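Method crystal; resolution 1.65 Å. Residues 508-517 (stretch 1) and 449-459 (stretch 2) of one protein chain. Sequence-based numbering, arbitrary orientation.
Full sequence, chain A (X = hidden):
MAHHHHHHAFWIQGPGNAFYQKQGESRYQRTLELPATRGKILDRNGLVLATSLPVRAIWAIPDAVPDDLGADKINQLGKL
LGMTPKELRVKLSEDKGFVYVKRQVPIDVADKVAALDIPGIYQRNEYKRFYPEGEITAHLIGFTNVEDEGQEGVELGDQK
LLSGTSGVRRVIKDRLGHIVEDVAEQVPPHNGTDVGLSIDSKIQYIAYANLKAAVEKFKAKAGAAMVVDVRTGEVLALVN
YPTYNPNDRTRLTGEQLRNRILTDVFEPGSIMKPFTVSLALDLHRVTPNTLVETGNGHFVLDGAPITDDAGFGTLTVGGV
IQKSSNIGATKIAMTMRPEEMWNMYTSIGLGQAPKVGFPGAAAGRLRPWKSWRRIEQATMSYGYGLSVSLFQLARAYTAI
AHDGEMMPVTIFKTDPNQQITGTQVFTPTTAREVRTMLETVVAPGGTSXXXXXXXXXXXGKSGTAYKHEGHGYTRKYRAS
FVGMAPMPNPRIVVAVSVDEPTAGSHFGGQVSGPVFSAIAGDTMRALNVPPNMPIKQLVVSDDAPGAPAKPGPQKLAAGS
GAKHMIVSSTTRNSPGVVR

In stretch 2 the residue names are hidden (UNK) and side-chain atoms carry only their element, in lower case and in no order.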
# COMPACT_ATOMS: atom_id res chain seq x y z
N GLY A 508 -9.52 -11.08 -4.94
CA GLY A 508 -8.70 -10.08 -4.27
C GLY A 508 -7.21 -10.22 -4.49
O GLY A 508 -6.71 -10.02 -5.60
N GLY A 509 -6.48 -10.57 -3.42
CA GLY A 509 -5.05 -10.76 -3.54
C GLY A 509 -4.65 -11.76 -4.60
O GLY A 509 -3.54 -11.68 -5.13
N GLN A 510 -5.53 -12.71 -4.91
CA GLN A 510 -5.29 -13.66 -6.00
C GLN A 510 -5.41 -13.00 -7.37
O GLN A 510 -4.94 -13.57 -8.37
CB GLN A 510 -6.25 -14.84 -5.89
CG GLN A 510 -6.06 -15.67 -4.63
CD GLN A 510 -7.18 -16.67 -4.41
OE1 GLN A 510 -8.36 -16.34 -4.54
NE2 GLN A 510 -6.81 -17.91 -4.08
N VAL A 511 -6.03 -11.83 -7.44
CA VAL A 511 -6.13 -11.06 -8.68
C VAL A 511 -5.05 -9.99 -8.75
O VAL A 511 -4.31 -9.92 -9.74
CB VAL A 511 -7.55 -10.44 -8.79
CG1 VAL A 511 -7.63 -9.48 -9.98
CG2 VAL A 511 -8.60 -11.54 -8.90
N SER A 512 -4.91 -9.19 -7.69
CA SER A 512 -3.95 -8.09 -7.70
C SER A 512 -2.52 -8.57 -7.47
O SER A 512 -1.58 -8.01 -8.05
CB SER A 512 -4.31 -7.06 -6.62
OG SER A 512 -4.35 -7.67 -5.33
N GLY A 513 -2.34 -9.56 -6.61
CA GLY A 513 -1.02 -10.01 -6.23
C GLY A 513 -0.14 -10.45 -7.38
O GLY A 513 1.02 -10.03 -7.50
N PRO A 514 -0.66 -11.31 -8.25
CA PRO A 514 0.17 -11.76 -9.39
C PRO A 514 0.55 -10.64 -10.34
O PRO A 514 1.59 -10.74 -10.99
CB PRO A 514 -0.72 -12.80 -10.08
CG PRO A 514 -1.58 -13.32 -8.96
CD PRO A 514 -1.88 -12.12 -8.13
N VAL A 515 -0.27 -9.59 -10.44
CA VAL A 515 0.11 -8.45 -11.27
C VAL A 515 1.26 -7.69 -10.64
O VAL A 515 2.23 -7.31 -11.31
CB VAL A 515 -1.10 -7.52 -11.50
CG1 VAL A 515 -0.73 -6.46 -12.55
CG2 VAL A 515 -2.31 -8.32 -11.93
N PHE A 516 1.16 -7.42 -9.33
CA PHE A 516 2.29 -6.84 -8.62
C PHE A 516 3.54 -7.69 -8.82
O PHE A 516 4.63 -7.17 -9.13
CB PHE A 516 1.98 -6.72 -7.12
CG PHE A 516 3.21 -6.52 -6.27
CD1 PHE A 516 3.71 -5.24 -6.04
CD2 PHE A 516 3.90 -7.61 -5.73
CE1 PHE A 516 4.85 -5.05 -5.29
CE2 PHE A 516 5.06 -7.42 -4.97
CZ PHE A 516 5.52 -6.14 -4.75
N SER A 517 3.41 -9.00 -8.64
CA SER A 517 4.57 -9.89 -8.70
C SER A 517 5.22 -9.83 -10.08
O SER A 517 6.45 -9.73 -10.19
CB SER A 517 4.16 -11.32 -8.38
OG SER A 517 5.23 -12.21 -8.66
N UNK A 449 0.37 -14.90 -0.64
CA UNK A 449 1.51 -15.61 -1.23
C UNK A 449 1.60 -15.46 -2.74
O UNK A 449 2.69 -15.62 -3.31
c UNK A 449 1.26 -17.07 -0.83
c UNK A 449 -0.66 -15.84 -0.15
c UNK A 449 -0.23 -17.16 -0.73
N UNK A 450 0.49 -15.12 -3.40
CA UNK A 450 0.49 -14.92 -4.85
C UNK A 450 1.21 -13.64 -5.26
O UNK A 450 1.41 -13.43 -6.46
c UNK A 450 -0.94 -14.89 -5.39
o UNK A 450 -0.95 -17.24 -4.97
c UNK A 450 -1.59 -16.27 -5.42
o UNK A 450 -2.73 -16.37 -5.91
N UNK A 451 1.60 -12.80 -4.30
CA UNK A 451 2.38 -11.61 -4.60
C UNK A 451 3.87 -11.84 -4.45
O UNK A 451 4.66 -10.92 -4.73
c UNK A 451 1.94 -10.44 -3.71
N UNK A 452 4.28 -13.02 -4.00
CA UNK A 452 5.70 -13.34 -3.94
C UNK A 452 6.33 -13.25 -5.33
O UNK A 452 5.67 -13.50 -6.35
c UNK A 452 5.90 -14.75 -3.39
N UNK A 453 7.61 -12.91 -5.35
CA UNK A 453 8.40 -12.76 -6.58
C UNK A 453 9.56 -13.74 -6.53
O UNK A 453 10.51 -13.53 -5.76
c UNK A 453 8.90 -11.31 -6.73
c UNK A 453 7.74 -10.34 -6.81
c UNK A 453 9.82 -11.19 -7.94
N UNK A 454 9.54 -14.81 -7.32
CA UNK A 454 10.65 -15.78 -7.29
C UNK A 454 11.99 -15.09 -7.49
O UNK A 454 12.18 -14.32 -8.45
c UNK A 454 8.80 -16.65 -8.55
c UNK A 454 10.31 -16.73 -8.44
c UNK A 454 8.47 -15.21 -8.25
N UNK A 455 12.92 -15.35 -6.56
CA UNK A 455 14.26 -14.80 -6.64
C UNK A 455 14.48 -13.50 -5.89
O UNK A 455 15.64 -13.08 -5.76
N UNK A 456 13.43 -12.85 -5.40
CA UNK A 456 13.59 -11.54 -4.78
C UNK A 456 12.78 -11.45 -3.50
O UNK A 456 11.61 -11.82 -3.47
c UNK A 456 13.13 -10.42 -5.74
c UNK A 456 14.48 -10.90 -9.25
c UNK A 456 15.62 -10.12 -9.20
c UNK A 456 13.99 -10.31 -6.96
c UNK A 456 13.67 -10.99 -8.13
o UNK A 456 16.42 -10.02 -10.31
c UNK A 456 15.15 -9.54 -6.94
c UNK A 456 15.95 -9.44 -8.04
N UNK A 457 13.41 -10.90 -2.46
CA UNK A 457 12.65 -10.51 -1.29
C UNK A 457 11.79 -9.29 -1.61
O UNK A 457 12.32 -8.27 -2.05
c UNK A 457 14.36 -11.42 0.34
c UNK A 457 15.46 -11.02 1.29
c UNK A 457 13.60 -10.19 -0.14
n UNK A 457 15.21 -8.92 4.29
n UNK A 457 14.95 -10.23 2.41
c UNK A 457 15.74 -9.65 3.31
n UNK A 457 17.06 -9.79 3.22
N UNK A 458 10.48 -9.41 -1.38
CA UNK A 458 9.54 -8.32 -1.62
C UNK A 458 8.56 -8.26 -0.45
O UNK A 458 8.50 -9.16 0.39
c UNK A 458 9.74 -8.65 -4.13
c UNK A 458 7.76 -9.63 -2.86
c UNK A 458 8.77 -8.47 -2.95
N UNK A 459 7.78 -7.19 -0.41
CA UNK A 459 6.71 -7.11 0.57
C UNK A 459 5.69 -6.09 0.13
O UNK A 459 5.99 -5.20 -0.68

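Position 449 carries three side-chain carbons that close a ring onto its own backbone N, which identifies Pro-449. Its CA-to-CB bond points away from stretch 1 and the ring makes no contact with it; its carbonyl O instead accepts the backbone N of position 452 at 3.1 Å, closing a short 3-10 segment.

Position 450 has two side-chain carbons, the second bearing two oxygens. Its CA-to-CB bond points toward the helix, and one terminal oxygen lies 3.6 Å from Gln-510 CG, a contact with carbon. CB sits 4.0 Å from Pro-514 CG. The count alone would also suit asparagine, since an amide nitrogen has the same place as an oxygen, but both terminal atoms are oxygen, so this is Asp-450.

Position 451 shows a single side-chain carbon, CB, 4.0 Å from Phe-516 CD2: Ala-451. Its CA is 4.1 Å from the CA of Gly-513, the closest CA-CA pair between the two stretches.

Position 452 also has one carbon, here pointing away from the helix, with CB no nearer than 5.9 Å, to Ser-517 OG: Ala-452. The backbone makes the contact, its O lying 2.7 Å from Ser-517 OG.

At 453 a first carbon carries two more, with no ring and no heteroatom. One branch carbon reaches to 3.6 Å from Ser-517 OG and 4.4 Å from Phe-516 CE2. The beta-branched pattern is that of Val-453.

Position 454 again has three carbons closing onto the backbone N; the ring carbon bonded to that N lies 4.4 Å from Ser-517 OG, a marginal contact. It is Pro-454.

Position 455 has no side-chain atoms: Gly-455. With phi/psi of 94/-10, a CB would be jammed against the carbonyl O of Pro-454, and the residue occupies a type II turn running from Val-453 to 456.

At 456, one carbon leads to a six-carbon ring bearing an oxygen, hence Tyr-456. Its N donates to Val-453 O at 3.0 Å, while the ring remains beyond reach of stretch 1.

Position 457 has three carbons, a nitrogen, then a carbon carrying two more nitrogens, a guanidinium: Arg-457. Its side chain makes no contact with stretch 1.

Position 458 repeats the three-carbon branched pattern, and one branch carbon lies 4.1 Å from Phe-516 CE2, at the ring edge: Val-458.

Position 459 lacks side-chain atoms, and its O is 4.2 Å from Phe-516 CZ: Gly-459.

Backbones pack closely at Gly-513, where an ideal CB would be tight against Ala-451 N (3.3 Å) and would clash with Gly-509 O of its own helix (2.5 Å). Ala-451 CA lies 3.6 Å from Gly-513 O in a CA-H...O contact, 153° at H. Asp-450 O, 3.5 Å from Pro-514 N, finds no hydrogen there. Beyond this point Phe-516 packs against Ala-451, Val-453 and Val-458, and Ser-517 OG donates the single hydrogen bond between the stretches, to Ala-452 O. Ala-451 O, 3.5 Å from Phe-516 CE2, is buried without a polar partner. Together the stretches bury 405 Å².

Stretch 2 449-459: PDAAVPGYRVG
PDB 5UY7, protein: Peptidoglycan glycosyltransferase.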